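Side-chain contacts in acetyl-CoA acetyltransferase (Bacillus anthracis, PDB 3SS6), which probably catalyses the reversible condensation of two acetyl-CoA molecules to acetoacetyl-CoA, as a biosynthetic-type thiolase: residues T145-E148 / V149-D152; H155-M158 / M159-A163. All coordinates share one frame; numbering follows the deposited sequence.

Contact 1: T145-E148 / V149-D152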
ATOM      1  N   THR A 145      12.102   2.468  -2.081  1.00 11.56           N
ATOM      2  CA  THR A 145      13.282   2.538  -1.205  1.00 14.27           C
ATOM      3  C   THR A 145      14.592   2.750  -1.978  1.00 13.65           C
ATOM      4  O   THR A 145      15.527   3.358  -1.460  1.00 13.48           O
ATOM      5  CB  THR A 145      13.421   1.305  -0.282  1.00 14.13           C
ATOM      6  OG1 THR A 145      13.496   0.108  -1.069  1.00 14.68           O
ATOM      7  CG2 THR A 145      12.238   1.221   0.674  1.00 16.86           C
ATOM      8  N   VAL A 146      14.655   2.253  -3.207  1.00 12.93           N
ATOM      9  CA  VAL A 146      15.840   2.470  -4.037  1.00 14.43           C
ATOM     10  C   VAL A 146      15.928   3.959  -4.387  1.00 16.22           C
ATOM     11  O   VAL A 146      16.984   4.584  -4.265  1.00 14.57           O
ATOM     12  CB  VAL A 146      15.793   1.622  -5.322  1.00 14.63           C
ATOM     13  CG1 VAL A 146      16.866   2.083  -6.325  1.00 16.20           C
ATOM     14  CG2 VAL A 146      15.952   0.144  -5.000  1.00 14.64           C
ATOM     15  N   TRP A 147      14.808   4.544  -4.799  1.00 14.12           N
ATOM     16  CA  TRP A 147      14.818   5.946  -5.196  1.00 12.00           C
ATOM     17  C   TRP A 147      15.099   6.867  -4.007  1.00 12.88           C
ATOM     18  O   TRP A 147      15.691   7.935  -4.175  1.00 18.42           O
ATOM     19  CB  TRP A 147      13.498   6.323  -5.887  1.00 14.60           C
ATOM     20  CG  TRP A 147      13.651   7.330  -6.995  1.00 16.64           C
ATOM     21  CD1 TRP A 147      13.236   8.630  -6.986  1.00 18.54           C
ATOM     22  CD2 TRP A 147      14.259   7.109  -8.272  1.00 18.02           C
ATOM     23  NE1 TRP A 147      13.555   9.236  -8.189  1.00 22.08           N
ATOM     24  CE2 TRP A 147      14.180   8.318  -8.990  1.00 21.85           C
ATOM     25  CE3 TRP A 147      14.859   6.002  -8.876  1.00 21.72           C
ATOM     26  CZ2 TRP A 147      14.683   8.450 -10.286  1.00 23.55           C
ATOM     27  CZ3 TRP A 147      15.362   6.135 -10.164  1.00 23.83           C
ATOM     28  CH2 TRP A 147      15.272   7.351 -10.850  1.00 22.27           C
ATOM     29  N   GLU A 148      14.680   6.459  -2.805  1.00 15.16           N
ATOM     30  CA  GLU A 148      14.942   7.235  -1.592  1.00 13.49           C
ATOM     31  C   GLU A 148      16.423   7.245  -1.253  1.00 16.26           C
ATOM     32  O   GLU A 148      16.982   8.275  -0.875  1.00 15.62           O
ATOM     33  CB  GLU A 148      14.196   6.652  -0.388  1.00 17.21           C
ATOM     34  CG  GLU A 148      12.702   6.886  -0.418  1.00 17.13           C
ATOM     35  CD  GLU A 148      12.042   6.688   0.932  1.00 20.60           C
ATOM     36  OE1 GLU A 148      12.467   5.782   1.667  1.00 22.32           O
ATOM     37  OE2 GLU A 148      11.086   7.438   1.240  1.00 21.76           O
ATOM     38  N   VAL A 149      17.050   6.086  -1.370  1.00 17.04           N
ATOM     39  CA  VAL A 149      18.441   5.963  -0.955  1.00 21.01           C
ATOM     40  C   VAL A 149      19.360   6.745  -1.905  1.00 20.83           C
ATOM     41  O   VAL A 149      20.494   7.076  -1.545  1.00 24.09           O
ATOM     42  CB  VAL A 149      18.843   4.467  -0.788  1.00 24.02           C
ATOM     43  CG1 VAL A 149      19.270   3.854  -2.111  1.00 19.66           C
ATOM     44  CG2 VAL A 149      19.924   4.303   0.272  1.00 28.79           C
ATOM     45  N   LEU A 150      18.858   7.068  -3.100  1.00 18.67           N
ATOM     46  CA  LEU A 150      19.592   7.888  -4.069  1.00 21.89           C
ATOM     47  C   LEU A 150      19.381   9.381  -3.871  1.00 21.71           C
ATOM     48  O   LEU A 150      19.923  10.187  -4.623  1.00 23.25           O
ATOM     49  CB  LEU A 150      19.169   7.551  -5.506  1.00 24.84           C
ATOM     50  CG  LEU A 150      19.287   6.110  -5.994  1.00 29.64           C
ATOM     51  CD1 LEU A 150      18.672   5.972  -7.385  1.00 30.80           C
ATOM     52  CD2 LEU A 150      20.729   5.672  -5.998  1.00 32.96           C
ATOM     53  N   GLU A 151      18.565   9.750  -2.890  1.00 18.54           N
ATOM     54  CA  GLU A 151      18.280  11.154  -2.623  1.00 17.43           C
ATOM     55  C   GLU A 151      18.975  11.583  -1.345  1.00 18.08           C
ATOM     56  O   GLU A 151      18.848  10.924  -0.318  1.00 19.91           O
ATOM     57  CB  GLU A 151      16.762  11.360  -2.473  1.00 20.13           C
ATOM     58  CG  GLU A 151      16.363  12.798  -2.279  1.00 22.07           C
ATOM     59  CD  GLU A 151      14.866  12.987  -2.032  1.00 30.81           C
ATOM     60  OE1 GLU A 151      14.142  11.985  -1.829  1.00 29.30           O
ATOM     61  OE2 GLU A 151      14.420  14.151  -2.037  1.00 34.76           O
ATOM     62  N   ASP A 152      19.698  12.696  -1.382  1.00 18.16           N
ATOM     63  CA  ASP A 152      20.349  13.156  -0.157  1.00 18.00           C
ATOM     64  C   ASP A 152      19.310  13.473   0.927  1.00 18.89           C
ATOM     65  O   ASP A 152      18.323  14.145   0.663  1.00 19.61           O
ATOM     66  CB  ASP A 152      21.206  14.381  -0.433  1.00 21.05           C
ATOM     67  CG  ASP A 152      21.953  14.827   0.789  1.00 24.77           C
ATOM     68  OD1 ASP A 152      21.409  15.671   1.524  1.00 25.36           O
ATOM     69  OD2 ASP A 152      23.064  14.305   1.024  1.00 24.43           O
TER
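The carbonyl oxygen Glu148 O accepts the amide Glu151 N at 3.0 Å, a fairly straight bond (158° at the hydrogen) that spans three residues rather than the four of an alpha-helix. One turn earlier the alpha-helical pattern still holds, with Val149 N bonded to Thr145 O at 3.1 Å. Between the two, Leu150 N is shared weakly by Val146 O and Trp147 O, as expected where a helix is ending. Side chains pack over these last carbonyls. Val149 CG1, lodged between its own backbone N and carbonyl carbon (chi1 85°), approaches Val146 O to 3.2 Å, and Leu150 CG reaches the same oxygen at 3.3 Å. One methyl of the leucine, CD1, lies obliquely to the Trp147 ring, 4.1 Å from CE3, and also brushes Val146 CG1. Glu151 CB rests against Glu148 O.

The carboxylates of the two glutamates stay apart, Glu148 OE2 lying 6.3 Å from Glu151 OE1, and any repulsion between them is probably eased by Arg143, which forms a salt bridge with Glu148 and a long, weak ion pair with Glu151. Lys129 is a second cationic partner of Glu148 OE2, which should favour its charged form, while OE1 is hydrogen-bonded to Thr63 of the second subunit. Trp147 meets His139 of the third subunit edge-to-face. The result is a short helix that ends by tightening into a type I turn over Glu148-Glu151 and lies against two other subunits, consistent with the tetramer-forming region of the thiolase fold.

Contact 2: H155-M158 / M159-A163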
ATOM      1  N   HIS A 155      19.494  17.617   1.949  1.00 27.14           N
ATOM      2  CA  HIS A 155      19.185  18.541   0.852  1.00 27.56           C
ATOM      3  C   HIS A 155      18.115  18.131  -0.156  1.00 28.08           C
ATOM      4  O   HIS A 155      17.646  18.953  -0.935  1.00 30.13           O
ATOM      5  CB  HIS A 155      20.477  18.920   0.135  1.00 28.56           C
ATOM      6  CG  HIS A 155      21.555  19.377   1.066  1.00 31.94           C
ATOM      7  ND1 HIS A 155      21.539  20.616   1.669  1.00 35.33           N
ATOM      8  CD2 HIS A 155      22.668  18.754   1.516  1.00 33.18           C
ATOM      9  CE1 HIS A 155      22.601  20.738   2.443  1.00 34.47           C
ATOM     10  NE2 HIS A 155      23.302  19.623   2.367  1.00 34.46           N
ATOM     11  N   HIS A 156      17.736  16.863  -0.134  1.00 23.18           N
ATOM     12  CA  HIS A 156      16.691  16.341  -1.010  1.00 24.66           C
ATOM     13  C   HIS A 156      16.967  16.577  -2.486  1.00 25.43           C
ATOM     14  O   HIS A 156      16.093  17.025  -3.237  1.00 28.47           O
ATOM     15  CB  HIS A 156      15.334  16.900  -0.595  1.00 31.66           C
ATOM     16  CG  HIS A 156      14.998  16.614   0.834  1.00 37.87           C
ATOM     17  ND1 HIS A 156      14.676  15.350   1.281  1.00 42.92           N
ATOM     18  CD2 HIS A 156      14.975  17.417   1.924  1.00 40.01           C
ATOM     19  CE1 HIS A 156      14.450  15.391   2.582  1.00 45.14           C
ATOM     20  NE2 HIS A 156      14.625  16.633   2.996  1.00 44.43           N
ATOM     21  N   ILE A 157      18.194  16.268  -2.891  1.00 24.58           N
ATOM     22  CA  ILE A 157      18.562  16.248  -4.302  1.00 24.42           C
ATOM     23  C   ILE A 157      19.137  14.885  -4.622  1.00 24.22           C
ATOM     24  O   ILE A 157      19.721  14.237  -3.752  1.00 22.75           O
ATOM     25  CB  ILE A 157      19.608  17.319  -4.626  1.00 27.91           C
ATOM     26  CG1 ILE A 157      20.858  17.113  -3.768  1.00 28.43           C
ATOM     27  CG2 ILE A 157      19.022  18.712  -4.405  1.00 29.90           C
ATOM     28  CD1 ILE A 157      21.904  18.185  -3.943  1.00 37.89           C
ATOM     29  N   MET A 158      18.969  14.435  -5.864  1.00 22.59           N
ATOM     30  CA  MET A 158      19.448  13.110  -6.241  1.00 25.47           C
ATOM     31  C   MET A 158      20.972  13.094  -6.391  1.00 20.21           C
ATOM     32  O   MET A 158      21.589  14.124  -6.645  1.00 25.72           O
ATOM     33  CB  MET A 158      18.785  12.653  -7.543  1.00 25.67           C
ATOM     34  CG  MET A 158      17.265  12.681  -7.512  1.00 28.24           C
ATOM     35  SD  MET A 158      16.535  11.579  -6.273  1.00 30.61           S
ATOM     36  CE  MET A 158      17.035   9.975  -6.875  1.00 25.26           C
ATOM     37  N   MET A 159      21.577  11.924  -6.235  1.00 20.96           N
ATOM     38  CA  MET A 159      23.021  11.806  -6.424  1.00 19.80           C
ATOM     39  C   MET A 159      23.441  12.361  -7.787  1.00 25.24           C
ATOM     40  O   MET A 159      24.514  12.950  -7.918  1.00 27.33           O
ATOM     41  CB  MET A 159      23.466  10.352  -6.293  1.00 21.64           C
ATOM     42  CG  MET A 159      23.256   9.727  -4.907  1.00 24.67           C
ATOM     43  SD  MET A 159      24.124  10.615  -3.592  1.00 28.80           S
ATOM     44  CE  MET A 159      22.765  11.548  -2.882  1.00 30.44           C
ATOM     45  N   GLY A 160      22.590  12.183  -8.796  1.00 24.10           N
ATOM     46  CA  GLY A 160      22.881  12.682 -10.135  1.00 22.55           C
ATOM     47  C   GLY A 160      23.002  14.193 -10.192  1.00 25.21           C
ATOM     48  O   GLY A 160      23.782  14.745 -10.979  1.00 25.49           O
ATOM     49  N   GLU A 161      22.219  14.877  -9.364  1.00 26.13           N
ATOM     50  CA  GLU A 161      22.339  16.326  -9.263  1.00 28.71           C
ATOM     51  C   GLU A 161      23.671  16.724  -8.615  1.00 26.39           C
ATOM     52  O   GLU A 161      24.290  17.695  -9.038  1.00 28.09           O
ATOM     53  CB  GLU A 161      21.149  16.929  -8.507  1.00 33.84           C
ATOM     54  CG  GLU A 161      19.800  16.501  -9.071  1.00 38.80           C
ATOM     55  CD  GLU A 161      18.625  17.086  -8.308  1.00 40.46           C
ATOM     56  OE1 GLU A 161      17.833  16.295  -7.738  1.00 34.58           O
ATOM     57  OE2 GLU A 161      18.492  18.332  -8.291  1.00 41.04           O
ATOM     58  N   THR A 162      24.126  15.970  -7.610  1.00 24.61           N
ATOM     59  CA  THR A 162      25.424  16.271  -7.003  1.00 23.67           C
ATOM     60  C   THR A 162      26.536  16.078  -8.033  1.00 26.10           C
ATOM     61  O   THR A 162      27.566  16.745  -7.981  1.00 26.85           O
ATOM     62  CB  THR A 162      25.723  15.430  -5.724  1.00 22.48           C
ATOM     63  OG1 THR A 162      26.091  14.088  -6.082  1.00 21.35           O
ATOM     64  CG2 THR A 162      24.506  15.401  -4.803  1.00 23.47           C
ATOM     65  N   ALA A 163      26.309  15.167  -8.977  1.00 25.48           N
ATOM     66  CA  ALA A 163      27.245  14.958 -10.068  1.00 23.20           C
ATOM     67  C   ALA A 163      27.286  16.188 -10.971  1.00 24.56           C
ATOM     68  O   ALA A 163      28.370  16.639 -11.365  1.00 23.49           O
ATOM     69  CB  ALA A 163      26.880  13.699 -10.863  1.00 22.77           C
TER
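Glu161 folds back over the start of its own helix, and its OE1 receives Met158 N at 2.9 Å. The bond is nearly straight at the hydrogen (171°), although the donor stands above the carboxylate plane rather than in it. With CG anti to the carbonyl carbon (chi1 -53°) and the chain extended beyond it, the carboxylate passes obliquely across the Ile157 side chain: OE1 is 3.7 Å from Ile157 CB, while OE2 is nearest CG2. Ile157 also sends CD1 forward to Thr162 CG2, 3.9 Å away, so that an apolar contact joins the residue before the N-cap to the helix's first turn.

Behind this shell, Met158 O takes Thr162 N at 3.3 Å and, more weakly, Glu161 N. The threonine is held in turn by its hydroxyl, which donates to Met159 O at 2.7 Å, in the carbonyl plane and on a lone pair; Ala163 N shares that oxygen. Farther out, Thr162 packs on Met290.

Met158 is the N-cap, and Glu161, three residues on, supplies one half of a capping box; the methionine has no side-chain oxygen to return the bond to Glu161 N. The Ile157-Thr162 contact spans the positions of a hydrophobic staple, and together they mark the N-terminus of helix 159-170.

In the fold
Contacts 1 and 2 close one helix and open the next, their centres about 10 Å apart. The chain between them doubles back, so that Asp152 N probably bonds to Ile157 O at 2.8 Å and Leu150 O to Met159 N at 2.9 Å. Asp152 OD1, which accepts Ile154 N and His155 N, braces the turn itself. Met158, bent along its chain, brings CE to 3.5 Å from Leu150 CB, joining the two apolar patches. Only contact 1 touches other subunits. It also borders the probable catalytic region: Val149 O accepts Gln90 NE2, and the next residue, Cys91, oxidised to S-hydroxycysteine, is probably the thiolase nucleophile.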